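Local coordinates for protein FMN Adenylyltransferase (Candida glabrata, PDB 3FWK) that catalyses the transfer of an adenylyl group from ATP to FMN, the step that forms FAD, at residues A[106-118]-A[133-147]. Residues are numbered along the deposited sequence; the frame is centred on the assembly and turned at random. Where two conformers were deposited one is given.
Sequences KLPTVFIDHDDTF and SLSLYESDRDKCETM
Thr109 and Leu134 pack in the close-set part of this contact. The hydroxyl OG1 of Thr109 sits 3.6 Å from CB of Leu134. Thr109 OG1 also donates to Leu107 O at 2.8 Å, while Ser135 N reaches that oxygen from the opposite face of the carbonyl plane. CD2 of Leu134 meets CB of Leu107. Further along, Phe111 N hydrogen-bonds to Tyr137 O at 2.8 Å, almost in line with the carbonyl. Glu138 OE2 meets the edge of the Phe111 ring. Strands 107-111 and 134-138 run parallel, joined through helix 119-131 as a beta-alpha-beta unit of the Rossmann-like fold, with 134-138 at the edge of the sheet. Helix 119-131 covers the Phe111 side, and helix 147-157 the Val110 and Tyr137 side. Beyond the strands, Ser139 OG lies between its own backbone N and carbonyl carbon (chi1 71°), where it accepts from Asp113 N at 2.9 Å. The outer part is looser and wetter. Glu138 OE1 is 3.7 Å from Asp113 OD2, a like-charge approach, and Glu122 lies close to Asp113 OD1. One water joins Asp113 OD2, Ser139 O and Arg141 N. The guanidinium of exposed Arg141 lies with one face over Asp115 CA, and Arg141 NH1 forms a salt bridge to Asp142 OD1.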
loop_
_atom_site.group_PDB
_atom_site.type_symbol
_atom_site.label_atom_id
_atom_site.label_comp_id
_atom_site.label_asym_id
_atom_site.label_seq_id
_atom_site.Cartn_x
_atom_site.Cartn_y
_atom_site.Cartn_z
ATOM N N LYS A 106 -17.131 3.081 -9.334
ATOM C CA LYS A 106 -16.208 3.301 -8.216
ATOM C C LYS A 106 -15.928 1.949 -7.589
ATOM O O LYS A 106 -16.793 1.066 -7.631
ATOM C CB LYS A 106 -16.848 4.235 -7.188
ATOM C CG LYS A 106 -16.989 5.688 -7.697
ATOM C CD LYS A 106 -17.278 6.707 -6.572
ATOM C CE LYS A 106 -17.464 8.139 -7.106
ATOM N NZ LYS A 106 -16.265 8.806 -7.761
ATOM N N LEU A 107 -14.738 1.765 -7.023
ATOM C CA LEU A 107 -14.336 0.460 -6.424
ATOM C C LEU A 107 -14.692 0.233 -4.870
ATOM O O LEU A 107 -14.209 1.019 -4.073
ATOM C CB LEU A 107 -12.824 0.344 -6.635
ATOM C CG LEU A 107 -12.114 -1.011 -6.461
ATOM C CD1 LEU A 107 -11.999 -1.555 -5.051
ATOM C CD2 LEU A 107 -12.564 -2.050 -7.450
ATOM N N PRO A 108 -15.482 -0.838 -4.433
ATOM C CA PRO A 108 -15.791 -0.848 -3.016
ATOM C C PRO A 108 -14.550 -1.039 -2.164
ATOM O O PRO A 108 -13.821 -2.023 -2.327
ATOM C CB PRO A 108 -16.797 -2.002 -2.871
ATOM C CG PRO A 108 -17.354 -2.204 -4.242
ATOM C CD PRO A 108 -16.214 -1.902 -5.162
ATOM N N THR A 109 -14.332 -0.096 -1.266
ATOM C CA THR A 109 -13.102 0.005 -0.493
ATOM C C THR A 109 -13.482 0.197 0.960
ATOM O O THR A 109 -14.478 0.883 1.234
ATOM C CB THR A 109 -12.200 1.143 -1.038
ATOM O OG1 THR A 109 -11.940 0.908 -2.417
ATOM C CG2 THR A 109 -10.913 1.288 -0.342
ATOM N N VAL A 110 -12.730 -0.383 1.876
ATOM C CA VAL A 110 -12.964 -0.211 3.296
ATOM C C VAL A 110 -11.674 0.203 3.972
ATOM O O VAL A 110 -10.617 -0.422 3.743
ATOM C CB VAL A 110 -13.576 -1.488 3.955
ATOM C CG1 VAL A 110 -12.827 -2.774 3.565
ATOM C CG2 VAL A 110 -13.713 -1.357 5.461
ATOM N N PHE A 111 -11.755 1.229 4.825
ATOM C CA PHE A 111 -10.646 1.690 5.649
ATOM C C PHE A 111 -11.108 1.604 7.107
ATOM O O PHE A 111 -12.078 2.232 7.496
ATOM C CB PHE A 111 -10.274 3.118 5.259
ATOM C CG PHE A 111 -9.303 3.787 6.198
ATOM C CD1 PHE A 111 -8.173 3.122 6.699
ATOM C CD2 PHE A 111 -9.564 5.088 6.637
ATOM C CE1 PHE A 111 -7.309 3.759 7.594
ATOM C CE2 PHE A 111 -8.717 5.728 7.524
ATOM C CZ PHE A 111 -7.585 5.076 7.987
ATOM N N ILE A 112 -10.335 0.888 7.930
ATOM C CA ILE A 112 -10.565 0.856 9.355
ATOM C C ILE A 112 -9.788 2.018 9.968
ATOM O O ILE A 112 -8.558 2.003 10.051
ATOM C CB ILE A 112 -10.104 -0.510 9.955
ATOM C CG1 ILE A 112 -10.806 -1.692 9.240
ATOM C CG2 ILE A 112 -10.399 -0.533 11.446
ATOM C CD1 ILE A 112 -12.306 -1.614 9.130
ATOM N N ASP A 113 -10.514 3.072 10.314
ATOM C CA ASP A 113 -9.927 4.309 10.795
ATOM C C ASP A 113 -9.687 4.240 12.287
ATOM O O ASP A 113 -10.340 3.481 12.989
ATOM C CB ASP A 113 -10.888 5.459 10.418
ATOM C CG ASP A 113 -10.259 6.846 10.458
ATOM O OD1 ASP A 113 -9.028 6.956 10.647
ATOM O OD2 ASP A 113 -11.020 7.830 10.270
ATOM N N HIS A 114 -8.741 5.031 12.776
ATOM C CA HIS A 114 -8.424 5.065 14.214
ATOM C C HIS A 114 -8.183 6.488 14.623
ATOM O O HIS A 114 -7.756 7.327 13.798
ATOM C CB HIS A 114 -7.141 4.255 14.513
ATOM C CG HIS A 114 -7.224 2.826 14.087
ATOM N ND1 HIS A 114 -6.859 2.393 12.828
ATOM C CD2 HIS A 114 -7.672 1.736 14.740
ATOM C CE1 HIS A 114 -7.055 1.089 12.737
ATOM N NE2 HIS A 114 -7.556 0.664 13.881
ATOM N N ASP A 115 -8.369 6.756 15.913
ATOM C CA ASP A 115 -8.268 8.124 16.377
ATOM C C ASP A 115 -6.825 8.621 16.452
ATOM O O ASP A 115 -6.619 9.801 16.615
ATOM C CB ASP A 115 -9.005 8.310 17.688
ATOM C CG ASP A 115 -8.379 7.596 18.815
ATOM O OD1 ASP A 115 -7.246 7.177 18.915
ATOM O OD2 ASP A 115 -9.155 7.446 19.806
ATOM N N ASP A 116 -5.855 7.725 16.271
ATOM C CA ASP A 116 -4.443 8.058 16.398
ATOM C C ASP A 116 -3.691 7.875 15.076
ATOM O O ASP A 116 -2.479 7.685 15.054
ATOM C CB ASP A 116 -3.797 7.287 17.550
ATOM C CG ASP A 116 -3.867 5.783 17.383
ATOM O OD1 ASP A 116 -4.473 5.294 16.385
ATOM O OD2 ASP A 116 -3.285 5.061 18.260
ATOM N N THR A 117 -4.421 7.982 13.977
ATOM C CA THR A 117 -3.830 7.912 12.613
ATOM C C THR A 117 -3.131 9.230 12.280
ATOM O O THR A 117 -3.625 10.302 12.622
ATOM C CB THR A 117 -4.955 7.661 11.601
ATOM O OG1 THR A 117 -5.692 6.484 11.978
ATOM C CG2 THR A 117 -4.448 7.473 10.193
ATOM N N PHE A 118 -2.018 9.179 11.569
ATOM C CA PHE A 118 -1.374 10.385 11.077
ATOM C C PHE A 118 -2.324 11.170 10.173
ATOM O O PHE A 118 -2.961 10.614 9.259
ATOM C CB PHE A 118 -0.133 10.047 10.220
ATOM C CG PHE A 118 1.101 9.757 11.023
ATOM C CD1 PHE A 118 1.951 10.788 11.404
ATOM C CD2 PHE A 118 1.395 8.441 11.401
ATOM C CE1 PHE A 118 3.080 10.542 12.152
ATOM C CE2 PHE A 118 2.562 8.186 12.157
ATOM C CZ PHE A 118 3.368 9.233 12.550
ATOM N N SER A 133 -10.935 6.675 -8.139
ATOM C CA SER A 133 -12.379 6.470 -8.165
ATOM C C SER A 133 -12.813 5.309 -7.281
ATOM O O SER A 133 -13.647 4.493 -7.674
ATOM C CB SER A 133 -12.922 6.345 -9.598
ATOM O OG SER A 133 -12.808 7.598 -10.256
ATOM N N LEU A 134 -12.317 5.301 -6.050
ATOM C CA LEU A 134 -12.767 4.326 -5.052
ATOM C C LEU A 134 -14.125 4.756 -4.450
ATOM O O LEU A 134 -14.458 5.929 -4.424
ATOM C CB LEU A 134 -11.708 4.192 -3.936
ATOM C CG LEU A 134 -10.266 3.917 -4.406
ATOM C CD1 LEU A 134 -9.370 3.733 -3.194
ATOM C CD2 LEU A 134 -10.236 2.710 -5.374
ATOM N N SER A 135 -14.853 3.756 -3.966
ATOM C CA SER A 135 -16.058 4.019 -3.161
ATOM C C SER A 135 -15.699 3.665 -1.741
ATOM O O SER A 135 -15.682 2.486 -1.364
ATOM C CB SER A 135 -17.269 3.232 -3.576
ATOM O OG SER A 135 -18.290 3.651 -2.684
ATOM N N LEU A 136 -15.318 4.678 -0.986
ATOM C CA LEU A 136 -14.707 4.500 0.303
ATOM C C LEU A 136 -15.763 4.422 1.408
ATOM O O LEU A 136 -16.614 5.280 1.535
ATOM C CB LEU A 136 -13.806 5.689 0.537
ATOM C CG LEU A 136 -13.102 5.811 1.851
ATOM C CD1 LEU A 136 -12.184 4.628 1.952
ATOM C CD2 LEU A 136 -12.360 7.160 1.971
ATOM N N TYR A 137 -15.657 3.374 2.211
ATOM C CA TYR A 137 -16.305 3.247 3.518
ATOM C C TYR A 137 -15.219 3.329 4.581
ATOM O O TYR A 137 -14.205 2.634 4.486
ATOM C CB TYR A 137 -17.028 1.927 3.635
ATOM C CG TYR A 137 -17.582 1.636 5.036
ATOM C CD1 TYR A 137 -18.910 1.914 5.362
ATOM C CD2 TYR A 137 -16.777 1.065 6.030
ATOM C CE1 TYR A 137 -19.413 1.595 6.620
ATOM C CE2 TYR A 137 -17.268 0.765 7.287
ATOM C CZ TYR A 137 -18.587 1.051 7.580
ATOM O OH TYR A 137 -19.091 0.730 8.825
ATOM N N GLU A 138 -15.436 4.148 5.601
ATOM C CA GLU A 138 -14.509 4.241 6.740
ATOM C C GLU A 138 -15.247 3.831 8.001
ATOM O O GLU A 138 -16.382 4.285 8.237
ATOM C CB GLU A 138 -13.974 5.700 6.932
ATOM C CG GLU A 138 -13.182 6.215 5.726
ATOM C CD GLU A 138 -12.397 7.468 6.028
ATOM O OE1 GLU A 138 -12.734 8.146 7.016
ATOM O OE2 GLU A 138 -11.424 7.787 5.295
ATOM N N SER A 139 -14.621 2.997 8.830
ATOM C CA SER A 139 -15.137 2.765 10.166
ATOM C C SER A 139 -15.049 4.048 10.980
ATOM O O SER A 139 -14.366 5.016 10.605
ATOM C CB SER A 139 -14.389 1.612 10.838
ATOM O OG SER A 139 -13.066 2.016 11.172
ATOM N N ASP A 140 -15.693 4.046 12.131
ATOM C CA ASP A 140 -15.786 5.274 12.900
ATOM C C ASP A 140 -14.603 5.426 13.826
ATOM O O ASP A 140 -14.496 4.692 14.802
ATOM C CB ASP A 140 -17.061 5.250 13.725
ATOM C CG ASP A 140 -17.282 6.518 14.484
ATOM O OD1 ASP A 140 -16.475 7.478 14.524
ATOM O OD2 ASP A 140 -18.394 6.567 15.072
ATOM N N ARG A 141 -13.742 6.426 13.578
ATOM C CA ARG A 141 -12.548 6.576 14.393
ATOM C C ARG A 141 -12.836 6.939 15.842
ATOM O O ARG A 141 -11.958 6.788 16.685
ATOM C CB ARG A 141 -11.604 7.601 13.798
ATOM C CG ARG A 141 -12.258 8.973 13.592
ATOM C CD ARG A 141 -12.099 9.917 14.797
ATOM N NE ARG A 141 -10.757 10.495 14.757
ATOM C CZ ARG A 141 -10.160 11.326 15.635
ATOM N NH1 ARG A 141 -10.691 11.644 16.785
ATOM N NH2 ARG A 141 -8.959 11.802 15.334
ATOM N N ASP A 142 -14.022 7.484 16.106
ATOM C CA ASP A 142 -14.394 7.912 17.460
ATOM C C ASP A 142 -15.134 6.819 18.241
ATOM O O ASP A 142 -15.605 7.077 19.353
ATOM C CB ASP A 142 -15.193 9.234 17.385
ATOM C CG ASP A 142 -14.306 10.425 17.118
ATOM O OD1 ASP A 142 -13.109 10.341 17.422
ATOM O OD2 ASP A 142 -14.784 11.441 16.596
ATOM N N LYS A 143 -15.209 5.604 17.681
ATOM C CA LYS A 143 -15.729 4.440 18.415
ATOM C C LYS A 143 -14.610 3.539 18.905
ATOM O O LYS A 143 -13.732 3.139 18.109
ATOM C CB LYS A 143 -16.652 3.602 17.522
ATOM C CG LYS A 143 -17.430 2.531 18.278
ATOM C CD LYS A 143 -18.558 1.966 17.455
ATOM C CE LYS A 143 -19.325 0.913 18.254
ATOM N NZ LYS A 143 -20.529 0.440 17.521
ATOM N N CYS A 144 -14.634 3.160 20.176
ATOM C CA CYS A 144 -13.642 2.286 20.715
ATOM C C CYS A 144 -14.061 0.848 20.397
ATOM O O CYS A 144 -15.001 0.313 21.016
ATOM C CB CYS A 144 -13.539 2.504 22.242
ATOM S SG CYS A 144 -12.260 1.577 23.057
ATOM N N GLU A 145 -13.415 0.235 19.416
ATOM C CA GLU A 145 -13.795 -1.101 18.965
ATOM C C GLU A 145 -12.589 -1.785 18.327
ATOM O O GLU A 145 -11.655 -1.124 17.868
ATOM C CB GLU A 145 -14.994 -1.008 17.996
ATOM C CG GLU A 145 -14.626 -0.384 16.656
ATOM C CD GLU A 145 -15.802 -0.214 15.716
ATOM O OE1 GLU A 145 -16.880 -0.822 15.968
ATOM O OE2 GLU A 145 -15.665 0.477 14.677
ATOM N N THR A 146 -12.616 -3.115 18.288
ATOM C CA THR A 146 -11.548 -3.882 17.651
ATOM C C THR A 146 -11.748 -3.908 16.127
ATOM O O THR A 146 -12.832 -3.572 15.607
ATOM C CB THR A 146 -11.562 -5.331 18.133
ATOM O OG1 THR A 146 -12.811 -5.910 17.725
ATOM C CG2 THR A 146 -11.448 -5.394 19.665
ATOM N N MET A 147 -10.719 -4.335 15.412
ATOM C CA MET A 147 -10.829 -4.479 13.967
ATOM C C MET A 147 -11.942 -5.451 13.605
ATOM O O MET A 147 -12.706 -5.199 12.679
ATOM C CB MET A 147 -9.503 -4.951 13.402
ATOM C CG MET A 147 -9.528 -5.086 11.908
ATOM S SD MET A 147 -7.936 -5.325 11.146
ATOM C CE MET A 147 -7.502 -3.605 10.908
HETATM O O HOH W 1 -14.168 8.631 -5.815
HETATM O O HOH W 2 -13.654 7.646 10.885
HETATM O O HOH W 3 -9.752 4.840 17.356
#